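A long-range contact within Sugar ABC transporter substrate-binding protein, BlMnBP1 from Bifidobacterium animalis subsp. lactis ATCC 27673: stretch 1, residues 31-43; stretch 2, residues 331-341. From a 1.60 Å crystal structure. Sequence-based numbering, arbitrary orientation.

Stretch 1 31-43: ETGKDIKTTITFM
Stretch 2 (331-341) KEKQEASMIFV

Residues 331-341 form a regular α-helix, and residues 31-43 lie across it: a loop with two turns, type II from Glu31 to Lys34 and type I from Gly33 to Ile36 (Ile36 N to Gly33 O, 3.0 Å), then an extended segment that becomes a β-strand at 38-43. Strand and helix axes approach to 8.5 Å and cross at -64°. The register is set by three pairs: Gly33 CA lies 7.0 Å from Ala336 CA, Ile36 CA lies 7.0 Å from Glu332 CA, and Ile40 CA lies 6.4 Å from Lys333 CA. No direct hydrogen bond joins the stretches. The contact, burying 629 Å² over both sides, rests chiefly on apolar packing.

Ile40, which gives up most area, points toward the helix from the strand, with phi/psi -123/148° and chi1 p, chi2 t. Its CG2 packs 3.9 Å from Ala336 CB and 3.7 Å from Ser337 OG, while its CD1 reaches Phe340 CB at 4.0 Å. Ala336 and Ser337 are small, which leaves room for the branched side chain, and Ser337 OG donates its proton to Lys333 O at 2.8 Å, so its donor is satisfied within the helix. Two residues on, Phe42 (chi1 t, chi2 29°) also points toward the helix. The edge of Phe340 (t, 71°) is directed at its face in an offset aromatic pair, centroids 5.5 Å apart and planes at 61°. Thr39 and Thr41 point away, as strand alternation requires.

Ile36, in the loop at -78/138° with rotamer m, t, is the second apolar anchor. Its CD1 lies 4.2 Å from Ile339 CD1, and its CG2 touches Glu332 CG at 3.3 Å. Glu332 (t, t, 36°) thus offers its aliphatic stem to isoleucine. Its carboxylate gains no bond from Lys37: Glu332 OE2 and Lys37 O, 3.5 Å apart, are both acceptors.

Between the two isoleucines, Thr38 (chi1 t) sets its CG2 3.7 Å from Ala336 CB, using its methyl as an apolar group. Lys333 (m, t, t, t) has its CE 3.5 Å from Thr38 OG1 and 3.6 Å from Thr39 O. Its NZ donates to a water at 3.0 Å, which in turn makes a weak 3.5 Å bond to Thr39 O.

At the loop end, Gly33 adopts 75/10°, a positive phi that favours glycine. Its CA sits 3.8 Å from Ile339 CD1 and 3.6 Å from Glu335 OE2; an ideal CB would fall 2.3 Å from Ile339 CD1, a clash, so the missing side chain permits this close approach.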

# COMPACT_ATOMS: atom_id res chain seq x y z
N GLU A 31 11.67 19.25 22.85
CA GLU A 31 12.70 19.33 23.87
C GLU A 31 13.91 18.49 23.52
O GLU A 31 15.07 18.98 23.58
CB GLU A 31 12.08 18.89 25.20
CG GLU A 31 11.05 19.89 25.68
CD GLU A 31 11.66 21.23 26.06
OE1 GLU A 31 12.91 21.29 26.17
OE2 GLU A 31 10.88 22.21 26.26
N THR A 32 13.68 17.24 23.13
CA THR A 32 14.78 16.36 22.76
C THR A 32 15.43 16.79 21.45
O THR A 32 14.74 17.18 20.50
CB THR A 32 14.28 14.92 22.60
OG1 THR A 32 13.47 14.59 23.73
CG2 THR A 32 15.45 13.92 22.47
N GLY A 33 16.76 16.79 21.42
CA GLY A 33 17.47 17.09 20.22
C GLY A 33 17.51 18.53 19.81
O GLY A 33 18.01 18.80 18.70
N LYS A 34 17.07 19.43 20.70
CA LYS A 34 16.96 20.85 20.30
C LYS A 34 18.32 21.51 19.97
O LYS A 34 18.36 22.60 19.36
CB LYS A 34 16.28 21.66 21.37
CG LYS A 34 17.25 21.50 22.61
CD LYS A 34 16.55 21.85 23.95
CE LYS A 34 17.61 21.59 25.03
NZ LYS A 34 17.67 20.11 25.19
N ASP A 35 19.43 20.92 20.45
CA ASP A 35 20.78 21.40 20.23
C ASP A 35 21.36 20.90 18.92
O ASP A 35 22.47 21.29 18.56
CB ASP A 35 21.67 20.96 21.41
CG ASP A 35 21.56 19.44 21.72
OD1 ASP A 35 20.55 18.73 21.35
OD2 ASP A 35 22.50 18.94 22.41
N ILE A 36 20.65 20.06 18.20
CA ILE A 36 21.23 19.46 17.02
C ILE A 36 21.22 20.47 15.89
O ILE A 36 20.22 21.17 15.67
CB ILE A 36 20.49 18.18 16.61
CG1 ILE A 36 20.54 17.16 17.75
CG2 ILE A 36 21.13 17.57 15.37
CD1 ILE A 36 19.61 15.96 17.51
N LYS A 37 22.33 20.52 15.16
CA LYS A 37 22.46 21.28 13.92
C LYS A 37 22.95 20.32 12.85
O LYS A 37 24.12 19.92 12.85
CB LYS A 37 23.43 22.45 14.08
CG LYS A 37 23.12 23.37 15.27
CD LYS A 37 24.27 24.31 15.62
CE LYS A 37 23.90 25.25 16.77
NZ LYS A 37 22.79 24.74 17.65
N THR A 38 22.05 19.91 11.95
CA THR A 38 22.46 18.99 10.90
C THR A 38 21.44 19.04 9.77
O THR A 38 20.40 19.71 9.84
CB THR A 38 22.61 17.57 11.44
OG1 THR A 38 23.13 16.70 10.44
CG2 THR A 38 21.27 17.02 11.89
N THR A 39 21.75 18.28 8.72
CA THR A 39 20.89 18.11 7.57
C THR A 39 20.67 16.63 7.32
O THR A 39 21.61 15.84 7.36
CB THR A 39 21.52 18.75 6.35
OG1 THR A 39 21.69 20.15 6.57
CG2 THR A 39 20.64 18.54 5.15
N ILE A 40 19.42 16.28 7.06
CA ILE A 40 19.05 14.91 6.74
C ILE A 40 18.37 14.89 5.38
O ILE A 40 17.71 15.85 4.99
CB ILE A 40 18.15 14.32 7.84
CG1 ILE A 40 16.89 15.15 8.01
CG2 ILE A 40 18.96 14.29 9.17
CD1 ILE A 40 15.86 14.55 9.00
N THR A 41 18.58 13.78 4.67
CA THR A 41 18.03 13.55 3.35
C THR A 41 16.91 12.54 3.51
O THR A 41 17.13 11.45 4.05
CB THR A 41 19.10 13.07 2.37
OG1 THR A 41 20.02 14.15 2.13
CG2 THR A 41 18.48 12.67 1.03
N PHE A 42 15.72 12.91 3.04
CA PHE A 42 14.48 12.15 3.20
C PHE A 42 14.04 11.72 1.81
O PHE A 42 13.67 12.56 1.00
CB PHE A 42 13.45 13.04 3.89
CG PHE A 42 12.03 12.51 3.87
CD1 PHE A 42 11.76 11.16 3.81
CD2 PHE A 42 10.95 13.41 3.92
CE1 PHE A 42 10.46 10.72 3.81
CE2 PHE A 42 9.64 12.95 3.92
CZ PHE A 42 9.41 11.60 3.85
N MET A 43 14.18 10.42 1.51
CA MET A 43 13.78 9.88 0.21
C MET A 43 12.34 9.38 0.31
O MET A 43 12.00 8.62 1.22
CB MET A 43 14.68 8.72 -0.20
CG MET A 43 16.15 9.05 -0.44
SD MET A 43 17.00 7.48 -0.85
CE MET A 43 16.04 6.90 -2.21
N LYS A 331 25.38 9.32 14.78
CA LYS A 331 24.38 9.34 15.85
C LYS A 331 23.53 10.61 15.77
O LYS A 331 22.30 10.55 15.96
CB LYS A 331 25.03 9.21 17.24
CG LYS A 331 25.95 10.36 17.66
CD LYS A 331 26.09 10.52 19.19
CE LYS A 331 27.52 10.96 19.60
NZ LYS A 331 28.21 11.96 18.69
N GLU A 332 24.14 11.74 15.40
CA GLU A 332 23.40 12.99 15.31
C GLU A 332 22.30 12.88 14.27
O GLU A 332 21.15 13.23 14.53
CB GLU A 332 24.36 14.14 14.98
CG GLU A 332 23.74 15.54 15.01
CD GLU A 332 24.77 16.67 14.86
OE1 GLU A 332 25.77 16.50 14.08
OE2 GLU A 332 24.62 17.75 15.53
N LYS A 333 22.63 12.35 13.08
CA LYS A 333 21.64 12.26 12.01
C LYS A 333 20.60 11.18 12.29
O LYS A 333 19.44 11.32 11.90
CB LYS A 333 22.31 12.00 10.66
CG LYS A 333 23.20 13.18 10.25
CD LYS A 333 23.73 13.02 8.82
CE LYS A 333 24.62 14.21 8.45
NZ LYS A 333 24.83 14.25 6.99
N GLN A 334 21.01 10.09 12.95
CA GLN A 334 20.02 9.12 13.40
C GLN A 334 18.99 9.76 14.31
O GLN A 334 17.78 9.52 14.17
CB GLN A 334 20.71 7.96 14.11
CG GLN A 334 21.50 7.04 13.21
CD GLN A 334 21.93 5.80 13.91
OE1 GLN A 334 21.54 5.57 15.02
NE2 GLN A 334 22.73 4.96 13.25
N GLU A 335 19.43 10.58 15.26
CA GLU A 335 18.50 11.19 16.19
C GLU A 335 17.67 12.27 15.50
O GLU A 335 16.45 12.34 15.68
CB GLU A 335 19.26 11.77 17.39
CG GLU A 335 18.34 12.19 18.51
CD GLU A 335 19.07 12.90 19.63
OE1 GLU A 335 20.30 12.69 19.78
OE2 GLU A 335 18.38 13.64 20.38
N ALA A 336 18.31 13.10 14.67
CA ALA A 336 17.57 14.08 13.90
C ALA A 336 16.49 13.41 13.07
O ALA A 336 15.35 13.88 12.99
CB ALA A 336 18.49 14.89 13.00
N SER A 337 16.82 12.27 12.46
CA SER A 337 15.87 11.58 11.59
C SER A 337 14.72 11.01 12.39
O SER A 337 13.57 11.01 11.93
CB SER A 337 16.59 10.48 10.82
OG SER A 337 17.53 10.99 9.89
N MET A 338 15.01 10.49 13.60
CA MET A 338 13.96 9.89 14.41
C MET A 338 13.03 10.95 14.98
O MET A 338 11.81 10.72 15.11
CB MET A 338 14.57 9.04 15.54
CG MET A 338 13.56 8.19 16.27
SD MET A 338 14.26 7.02 17.47
CE MET A 338 15.50 6.12 16.54
N ILE A 339 13.58 12.13 15.28
CA ILE A 339 12.75 13.28 15.63
C ILE A 339 11.82 13.64 14.49
O ILE A 339 10.62 13.83 14.69
CB ILE A 339 13.64 14.46 16.03
CG1 ILE A 339 14.43 14.09 17.29
CG2 ILE A 339 12.82 15.72 16.23
CD1 ILE A 339 15.46 15.12 17.74
N PHE A 340 12.34 13.74 13.25
CA PHE A 340 11.48 14.09 12.13
C PHE A 340 10.40 13.02 11.89
O PHE A 340 9.25 13.35 11.60
CB PHE A 340 12.32 14.30 10.86
CG PHE A 340 11.49 14.65 9.66
CD1 PHE A 340 10.88 15.89 9.58
CD2 PHE A 340 11.30 13.74 8.65
CE1 PHE A 340 10.07 16.21 8.51
CE2 PHE A 340 10.49 14.06 7.56
CZ PHE A 340 9.89 15.30 7.49
N VAL A 341 10.75 11.74 12.00
CA VAL A 341 9.73 10.70 11.84
C VAL A 341 8.67 10.84 12.91
O VAL A 341 7.46 10.75 12.65
CB VAL A 341 10.38 9.31 11.86
CG1 VAL A 341 9.31 8.23 11.98
CG2 VAL A 341 11.20 9.08 10.62
O HOH W 1 22.65 13.40 5.08